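Local coordinates for protein transcriptional activator HlyU (Vibrio cholerae, PDB 4K2E) that binds DNA as a winged-helix transcription regulator of the ArsR family and up-regulates expression of the hemolysin gene hlyA, at residues Asn34-Gln39 / Leu58-Ser63; Val78-Glu83 / Val87-Ser92. All coordinates share one frame; numbering follows the deposited sequence.

Overall arrangement
From the N terminus the chain runs through helix 16-32 into the short helix 35-40, which supplies the first side of contact 1. Strand 49-50 and helix 51-58 follow, and contact 1 closes this loop where the chain turns from helix 51-58 into helix 62-74, within the predicted helix-turn-helix. After helix 62-74 the chain enters the wing, and contact 2 pairs strand 78-83 with strand 86-91 across a tight reversal before helix 94-108. The two contacts are thus in series, neither nested nor crossed. Their centres lie 16 Å apart and their nearest atoms about 7 Å apart, with helix 62-74 linking them along the chain.

Contact 1 (Asn34-Gln39 / Leu58-Ser63); sequences NERRLQ and LELSQS
Arg36 lays its guanidinium group against the side chain of Leu60, joining helix 35-40 to the turn of the predicted helix-turn-helix in this ArsR-type winged-helix domain. CG of Leu60 sits over the centre of one guanidinium face, 3.6 Å from Arg36 CZ, while its CD1 branch follows the arginine chain back as far as CG. The two side chains approach from opposite directions, and a bend at chi2 (-49°) turns the arginine out of a fully extended course.

NH1 of Arg36 donates to the backbone O of Leu58 at 3.0 Å, with an N-H...O angle of 140°, and also to OE1 of Gln39 one helical turn on. Both bonds are bent, and both acceptors lie tilted from the guanidinium plane; together they probably restrict rotation of the group. Next to this pair of bonds the side chains of Gln39 and Leu58 slide past each other in opposite directions, with CD1 of Leu58 3.9 Å from CB of Gln39.

Asn34 caps the start of helix 35-40, and Ser61 caps helix 62-74 through Ala64 N. His68 of helix 62-74 touches Arg36, while Gln39 packs on Met18 of the second subunit. At the Asn34 cap, OD1 of Asn34 receives the N-H of Arg37 in its carbonyl plane, on a lone pair, with OD1 3.0 Å from Arg37 N.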
ATOM      1  N   ASN A  34      -5.803   4.250  -3.646  1.00 39.25           N
ATOM      2  CA  ASN A  34      -6.830   4.957  -4.401  1.00 38.59           C
ATOM      3  C   ASN A  34      -6.103   6.119  -5.055  1.00 33.34           C
ATOM      4  O   ASN A  34      -5.357   6.802  -4.378  1.00 33.49           O
ATOM      5  CB  ASN A  34      -7.901   5.479  -3.450  1.00 36.30           C
ATOM      6  CG  ASN A  34      -8.859   6.415  -4.135  1.00 42.63           C
ATOM      7  OD1 ASN A  34      -8.612   7.608  -4.208  1.00 36.05           O
ATOM      8  ND2 ASN A  34      -9.935   5.871  -4.681  1.00 38.44           N
ATOM      9  N   GLU A  35      -6.287   6.320  -6.353  1.00 32.17           N
ATOM     10  CA  GLU A  35      -5.434   7.276  -7.050  1.00 42.70           C
ATOM     11  C   GLU A  35      -5.541   8.680  -6.471  1.00 37.21           C
ATOM     12  O   GLU A  35      -4.527   9.353  -6.286  1.00 38.36           O
ATOM     13  CB  GLU A  35      -5.659   7.257  -8.555  1.00 47.06           C
ATOM     14  CG  GLU A  35      -4.918   6.097  -9.232  1.00 55.91           C
ATOM     15  CD  GLU A  35      -5.094   6.054 -10.727  1.00 65.64           C
ATOM     16  OE1 GLU A  35      -5.174   7.134 -11.360  1.00 72.46           O
ATOM     17  OE2 GLU A  35      -5.154   4.925 -11.267  1.00 63.04           O
ATOM     18  N   ARG A  36      -6.757   9.105  -6.145  1.00 40.41           N
ATOM     19  CA  ARG A  36      -6.931  10.453  -5.591  1.00 33.28           C
ATOM     20  C   ARG A  36      -6.355  10.585  -4.158  1.00 42.55           C
ATOM     21  O   ARG A  36      -5.636  11.551  -3.840  1.00 34.30           O
ATOM     22  CB  ARG A  36      -8.401  10.900  -5.654  1.00 31.22           C
ATOM     23  CG  ARG A  36      -9.010  10.924  -7.050  1.00 38.57           C
ATOM     24  CD  ARG A  36      -8.087  11.665  -8.030  1.00 41.02           C
ATOM     25  NE  ARG A  36      -8.808  12.170  -9.180  1.00 45.78           N
ATOM     26  CZ  ARG A  36      -8.398  13.197  -9.923  1.00 58.46           C
ATOM     27  NH1 ARG A  36      -7.264  13.835  -9.634  1.00 55.23           N
ATOM     28  NH2 ARG A  36      -9.133  13.599 -10.946  1.00 65.54           N
ATOM     29  N   ARG A  37      -6.630   9.611  -3.287  1.00 31.84           N
ATOM     30  CA  ARG A  37      -6.073   9.703  -1.935  1.00 36.39           C
ATOM     31  C   ARG A  37      -4.546   9.651  -1.944  1.00 32.78           C
ATOM     32  O   ARG A  37      -3.897  10.423  -1.227  1.00 31.90           O
ATOM     33  CB  ARG A  37      -6.654   8.650  -0.977  1.00 35.67           C
ATOM     34  CG  ARG A  37      -8.105   8.882  -0.629  1.00 30.01           C
ATOM     35  CD  ARG A  37      -8.669   7.926   0.427  1.00 32.30           C
ATOM     36  NE  ARG A  37      -8.473   6.478   0.183  1.00 33.52           N
ATOM     37  CZ  ARG A  37      -9.353   5.648  -0.381  1.00 42.76           C
ATOM     38  NH1 ARG A  37     -10.516   6.089  -0.861  1.00 39.18           N
ATOM     39  NH2 ARG A  37      -9.054   4.347  -0.490  1.00 36.06           N
ATOM     40  N   LEU A  38      -3.982   8.772  -2.772  1.00 29.16           N
ATOM     41  CA  LEU A  38      -2.525   8.723  -2.908  1.00 35.34           C
ATOM     42  C   LEU A  38      -1.969  10.053  -3.447  1.00 35.51           C
ATOM     43  O   LEU A  38      -0.935  10.507  -2.997  1.00 34.16           O
ATOM     44  CB  LEU A  38      -2.075   7.627  -3.856  1.00 32.94           C
ATOM     45  CG  LEU A  38      -0.564   7.395  -3.959  1.00 41.24           C
ATOM     46  CD1 LEU A  38      -0.019   6.909  -2.605  1.00 41.55           C
ATOM     47  CD2 LEU A  38      -0.261   6.375  -5.067  1.00 42.51           C
ATOM     48  N   GLN A  39      -2.633  10.633  -4.437  1.00 33.60           N
ATOM     49  CA  GLN A  39      -2.196  11.936  -4.984  1.00 39.25           C
ATOM     50  C   GLN A  39      -2.126  13.010  -3.898  1.00 40.83           C
ATOM     51  O   GLN A  39      -1.132  13.755  -3.793  1.00 38.06           O
ATOM     52  CB  GLN A  39      -3.107  12.381  -6.143  1.00 44.39           C
ATOM     53  CG  GLN A  39      -2.809  11.678  -7.460  1.00 50.13           C
ATOM     54  CD  GLN A  39      -3.915  11.826  -8.518  1.00 56.98           C
ATOM     55  OE1 GLN A  39      -4.816  12.661  -8.402  1.00 50.55           O
ATOM     56  NE2 GLN A  39      -3.841  10.996  -9.557  1.00 61.23           N
ATOM     57  N   LEU A  58      -4.952  18.850  -8.064  1.00 51.76           N
ATOM     58  CA  LEU A  58      -5.550  17.561  -8.420  1.00 47.54           C
ATOM     59  C   LEU A  58      -6.590  17.742  -9.524  1.00 56.98           C
ATOM     60  O   LEU A  58      -6.972  16.779 -10.200  1.00 50.51           O
ATOM     61  CB  LEU A  58      -6.219  16.920  -7.210  1.00 45.08           C
ATOM     62  CG  LEU A  58      -5.370  16.042  -6.270  1.00 51.00           C
ATOM     63  CD1 LEU A  58      -3.890  16.219  -6.534  1.00 54.12           C
ATOM     64  CD2 LEU A  58      -5.692  16.382  -4.838  1.00 52.84           C
ATOM     65  N   GLU A  59      -7.026  18.989  -9.703  1.00 45.75           N
ATOM     66  CA  GLU A  59      -8.156  19.315 -10.576  1.00 49.86           C
ATOM     67  C   GLU A  59      -9.425  18.531 -10.232  1.00 45.56           C
ATOM     68  O   GLU A  59     -10.162  18.102 -11.117  1.00 62.57           O
ATOM     69  CB  GLU A  59      -7.790  19.195 -12.052  1.00 50.99           C
ATOM     70  CG  GLU A  59      -6.765  20.228 -12.417  1.00 54.39           C
ATOM     71  CD  GLU A  59      -6.533  20.362 -13.889  1.00 69.21           C
ATOM     72  OE1 GLU A  59      -6.958  19.472 -14.651  1.00 58.57           O
ATOM     73  OE2 GLU A  59      -5.913  21.374 -14.271  1.00 62.26           O
ATOM     74  N   LEU A  60      -9.668  18.369  -8.939  1.00 42.80           N
ATOM     75  CA  LEU A  60     -10.919  17.819  -8.447  1.00 46.55           C
ATOM     76  C   LEU A  60     -11.652  18.922  -7.717  1.00 47.89           C
ATOM     77  O   LEU A  60     -11.037  19.704  -6.999  1.00 53.76           O
ATOM     78  CB  LEU A  60     -10.662  16.669  -7.475  1.00 57.51           C
ATOM     79  CG  LEU A  60     -10.669  15.225  -7.980  1.00 62.60           C
ATOM     80  CD1 LEU A  60     -10.543  14.295  -6.795  1.00 60.73           C
ATOM     81  CD2 LEU A  60     -11.940  14.918  -8.764  1.00 63.49           C
ATOM     82  N   SER A  61     -12.964  18.988  -7.893  1.00 49.70           N
ATOM     83  CA  SER A  61     -13.751  19.988  -7.196  1.00 53.70           C
ATOM     84  C   SER A  61     -13.591  19.739  -5.703  1.00 50.72           C
ATOM     85  O   SER A  61     -13.254  18.629  -5.272  1.00 42.32           O
ATOM     86  CB  SER A  61     -15.227  19.877  -7.582  1.00 56.01           C
ATOM     87  OG  SER A  61     -15.726  18.597  -7.212  1.00 60.71           O
ATOM     88  N   GLN A  62     -13.843  20.774  -4.911  1.00 54.66           N
ATOM     89  CA  GLN A  62     -13.709  20.633  -3.473  1.00 51.17           C
ATOM     90  C   GLN A  62     -14.725  19.623  -2.949  1.00 48.01           C
ATOM     91  O   GLN A  62     -14.475  18.939  -1.967  1.00 47.55           O
ATOM     92  CB  GLN A  62     -13.808  21.998  -2.781  1.00 50.58           C
ATOM     93  CG  GLN A  62     -12.824  22.999  -3.374  1.00 60.85           C
ATOM     94  CD  GLN A  62     -12.713  24.304  -2.595  1.00 74.62           C
ATOM     95  OE1 GLN A  62     -12.789  25.393  -3.179  1.00 81.22           O
ATOM     96  NE2 GLN A  62     -12.513  24.205  -1.279  1.00 74.35           N
ATOM     97  N   SER A  63     -15.857  19.514  -3.631  1.00 53.21           N
ATOM     98  CA  SER A  63     -16.904  18.567  -3.263  1.00 52.64           C
ATOM     99  C   SER A  63     -16.385  17.139  -3.342  1.00 51.95           C
ATOM    100  O   SER A  63     -16.463  16.399  -2.368  1.00 49.44           O
ATOM    101  CB  SER A  63     -18.119  18.752  -4.182  1.00 64.08           C
ATOM    102  OG  SER A  63     -19.320  18.288  -3.591  1.00 66.96           O
TER

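Contact 2 (Val78-Glu83 / Val87-Ser92)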
ATOM      1  N   VAL A  78      -3.590  11.961   8.030  1.00 36.78           N
ATOM      2  CA  VAL A  78      -3.484  13.384   7.749  1.00 37.04           C
ATOM      3  C   VAL A  78      -3.897  14.201   8.979  1.00 38.25           C
ATOM      4  O   VAL A  78      -4.756  13.775   9.754  1.00 38.06           O
ATOM      5  CB  VAL A  78      -4.380  13.600   6.520  1.00 39.22           C
ATOM      6  CG1 VAL A  78      -5.499  14.487   6.778  1.00 42.11           C
ATOM      7  CG2 VAL A  78      -3.560  13.801   5.253  1.00 34.58           C
ATOM      8  N   ASN A  79      -3.244  15.345   9.194  1.00 38.48           N
ATOM      9  CA  ASN A  79      -3.630  16.287  10.245  1.00 42.99           C
ATOM     10  C   ASN A  79      -4.147  17.585   9.639  1.00 39.83           C
ATOM     11  O   ASN A  79      -3.783  17.951   8.511  1.00 42.92           O
ATOM     12  CB  ASN A  79      -2.452  16.637  11.157  1.00 49.04           C
ATOM     13  CG  ASN A  79      -2.027  15.483  12.049  1.00 55.34           C
ATOM     14  OD1 ASN A  79      -2.859  14.763  12.608  1.00 53.55           O
ATOM     15  ND2 ASN A  79      -0.721  15.317  12.199  1.00 58.50           N
ATOM     16  N   THR A  80      -4.983  18.290  10.400  1.00 43.11           N
ATOM     17  CA  THR A  80      -5.524  19.551   9.908  1.00 46.16           C
ATOM     18  C   THR A  80      -5.283  20.699  10.850  1.00 47.79           C
ATOM     19  O   THR A  80      -5.171  20.514  12.052  1.00 45.25           O
ATOM     20  CB  THR A  80      -7.038  19.487   9.703  1.00 44.19           C
ATOM     21  OG1 THR A  80      -7.666  19.036  10.903  1.00 54.30           O
ATOM     22  CG2 THR A  80      -7.367  18.547   8.573  1.00 45.55           C
ATOM     23  N   ARG A  81      -5.244  21.900  10.290  1.00 50.24           N
ATOM     24  CA  ARG A  81      -5.414  23.091  11.118  1.00 54.64           C
ATOM     25  C   ARG A  81      -6.171  24.125  10.322  1.00 54.57           C
ATOM     26  O   ARG A  81      -6.231  24.047   9.096  1.00 52.85           O
ATOM     27  CB  ARG A  81      -4.088  23.644  11.639  1.00 62.99           C
ATOM     28  CG  ARG A  81      -3.157  24.157  10.581  1.00 63.98           C
ATOM     29  CD  ARG A  81      -1.963  24.885  11.195  1.00 61.52           C
ATOM     30  NE  ARG A  81      -1.063  25.334  10.137  1.00 58.25           N
ATOM     31  CZ  ARG A  81      -1.061  26.560   9.625  1.00 64.07           C
ATOM     32  NH1 ARG A  81      -1.889  27.487  10.096  1.00 63.02           N
ATOM     33  NH2 ARG A  81      -0.215  26.865   8.651  1.00 66.44           N
ATOM     34  N   LYS A  82      -6.770  25.079  11.019  1.00 59.11           N
ATOM     35  CA  LYS A  82      -7.585  26.088  10.372  1.00 61.31           C
ATOM     36  C   LYS A  82      -6.940  27.448  10.567  1.00 62.78           C
ATOM     37  O   LYS A  82      -6.506  27.768  11.671  1.00 59.65           O
ATOM     38  CB  LYS A  82      -8.983  26.084  10.988  1.00 68.86           C
ATOM     39  CG  LYS A  82      -9.960  27.067  10.366  1.00 74.98           C
ATOM     40  CD  LYS A  82     -10.677  26.460   9.166  1.00 79.51           C
ATOM     41  CE  LYS A  82     -11.962  27.214   8.827  1.00 90.57           C
ATOM     42  NZ  LYS A  82     -12.894  26.339   8.050  1.00 92.53           N
ATOM     43  N   GLU A  83      -6.873  28.231   9.488  1.00 60.83           N
ATOM     44  CA  GLU A  83      -6.417  29.616   9.543  1.00 64.50           C
ATOM     45  C   GLU A  83      -7.321  30.503   8.678  1.00 65.78           C
ATOM     46  O   GLU A  83      -7.409  30.317   7.460  1.00 64.35           O
ATOM     47  CB  GLU A  83      -4.956  29.737   9.097  1.00 63.65           C
ATOM     48  CG  GLU A  83      -4.418  31.164   9.167  1.00 71.95           C
ATOM     49  CD  GLU A  83      -2.975  31.261   8.732  1.00 75.49           C
ATOM     50  OE1 GLU A  83      -2.286  30.224   8.737  1.00 73.69           O
ATOM     51  OE2 GLU A  83      -2.532  32.373   8.377  1.00 85.45           O
ATOM     52  N   VAL A  87      -8.436  25.633   5.393  1.00 56.00           N
ATOM     53  CA  VAL A  87      -8.018  24.422   6.096  1.00 52.41           C
ATOM     54  C   VAL A  87      -6.752  23.885   5.459  1.00 48.07           C
ATOM     55  O   VAL A  87      -6.668  23.733   4.232  1.00 49.47           O
ATOM     56  CB  VAL A  87      -9.116  23.322   6.141  1.00 56.84           C
ATOM     57  CG1 VAL A  87      -8.664  22.169   6.988  1.00 53.17           C
ATOM     58  CG2 VAL A  87     -10.417  23.877   6.713  1.00 57.91           C
ATOM     59  N   PHE A  88      -5.761  23.641   6.306  1.00 46.70           N
ATOM     60  CA  PHE A  88      -4.438  23.201   5.903  1.00 44.70           C
ATOM     61  C   PHE A  88      -4.204  21.772   6.334  1.00 40.26           C
ATOM     62  O   PHE A  88      -4.377  21.444   7.503  1.00 41.50           O
ATOM     63  CB  PHE A  88      -3.373  24.050   6.590  1.00 47.97           C
ATOM     64  CG  PHE A  88      -3.184  25.402   5.972  1.00 50.43           C
ATOM     65  CD1 PHE A  88      -2.674  25.525   4.673  1.00 51.49           C
ATOM     66  CD2 PHE A  88      -3.508  26.550   6.678  1.00 59.29           C
ATOM     67  CE1 PHE A  88      -2.493  26.774   4.098  1.00 55.14           C
ATOM     68  CE2 PHE A  88      -3.337  27.795   6.112  1.00 57.02           C
ATOM     69  CZ  PHE A  88      -2.823  27.912   4.825  1.00 60.34           C
ATOM     70  N   TYR A  89      -3.743  20.956   5.398  1.00 44.64           N
ATOM     71  CA  TYR A  89      -3.512  19.533   5.651  1.00 44.84           C
ATOM     72  C   TYR A  89      -2.023  19.203   5.681  1.00 44.57           C
ATOM     73  O   TYR A  89      -1.258  19.778   4.904  1.00 46.80           O
ATOM     74  CB  TYR A  89      -4.176  18.724   4.532  1.00 40.54           C
ATOM     75  CG  TYR A  89      -5.649  18.533   4.758  1.00 47.05           C
ATOM     76  CD1 TYR A  89      -6.563  19.558   4.526  1.00 41.34           C
ATOM     77  CD2 TYR A  89      -6.128  17.334   5.241  1.00 46.45           C
ATOM     78  CE1 TYR A  89      -7.925  19.368   4.772  1.00 46.39           C
ATOM     79  CE2 TYR A  89      -7.464  17.132   5.479  1.00 45.14           C
ATOM     80  CZ  TYR A  89      -8.363  18.139   5.235  1.00 41.62           C
ATOM     81  OH  TYR A  89      -9.686  17.889   5.495  1.00 44.38           O
ATOM     82  N   THR A  90      -1.617  18.275   6.554  1.00 39.53           N
ATOM     83  CA  THR A  90      -0.245  17.751   6.522  1.00 36.26           C
ATOM     84  C   THR A  90      -0.305  16.225   6.720  1.00 39.62           C
ATOM     85  O   THR A  90      -1.307  15.711   7.200  1.00 36.28           O
ATOM     86  CB  THR A  90       0.608  18.290   7.664  1.00 39.32           C
ATOM     87  OG1 THR A  90      -0.183  18.344   8.846  1.00 43.46           O
ATOM     88  CG2 THR A  90       1.130  19.690   7.371  1.00 43.69           C
ATOM     89  N   LEU A  91       0.772  15.509   6.411  1.00 40.19           N
ATOM     90  CA  LEU A  91       0.812  14.064   6.755  1.00 37.16           C
ATOM     91  C   LEU A  91       0.936  13.921   8.254  1.00 43.93           C
ATOM     92  O   LEU A  91       1.496  14.800   8.925  1.00 42.74           O
ATOM     93  CB  LEU A  91       2.013  13.401   6.102  1.00 37.52           C
ATOM     94  CG  LEU A  91       2.010  13.436   4.580  1.00 35.42           C
ATOM     95  CD1 LEU A  91       3.230  12.680   4.032  1.00 38.97           C
ATOM     96  CD2 LEU A  91       0.725  12.848   3.993  1.00 34.95           C
ATOM     97  N   SER A  92       0.472  12.793   8.781  1.00 38.90           N
ATOM     98  CA  SER A  92       0.404  12.587  10.215  1.00 47.29           C
ATOM     99  C   SER A  92       1.482  11.629  10.718  1.00 52.29           C
ATOM    100  O   SER A  92       2.484  12.043  11.295  1.00 57.05           O
ATOM    101  CB  SER A  92      -0.945  11.977  10.574  1.00 52.15           C
ATOM    102  OG  SER A  92      -0.961  10.599  10.194  1.00 56.01           O
TER
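The wing of the winged-helix domain is a beta hairpin, and this contact is the antiparallel pairing of its two strands, 78-83 and 86-91. Asn79 with Thr90 and Arg81 with Phe88 form the hydrogen-bonded pairs, each closed by two backbone bonds; Phe88 N to Arg81 O is almost straight (178°, 2.9 Å). Val78-Leu91, Thr80-Tyr89 and Lys82-Val87 are the non-hydrogen-bonded pairs.

On the face carrying Thr80 and Tyr89, the threonine methyl makes a CH-pi contact: CG2 of Thr80 lies 3.6 Å from the centroid of the Tyr89 ring, offset toward its rim. The two side chains run side by side in the same direction. Val78 comes to the same ring at its edge, its CG1 3.3 Å from Tyr89 CD2. Leu69 of helix 62-74 also packs on Tyr89, joining the wing to that helix. Nearer the hairpin turn, CG2 of Val87 meets CD of Lys82 at 3.6 Å.

The opposite face holds Arg81 and Phe88. Extended from CG to NE, the arginine lays one guanidinium face over a face of the Phe88 ring, the planes 26° apart, with NH2 above the ring and Phe88 CD2 toward the guanidinium rim, 3.8 Å from Arg81 CZ. NH2 forms a salt bridge with Glu48. Glu83 OE1 lies near the guanidinium plane and accepts from Arg81 NH1 at 3.1 Å on its anti side, a hydrogen-bonded salt bridge.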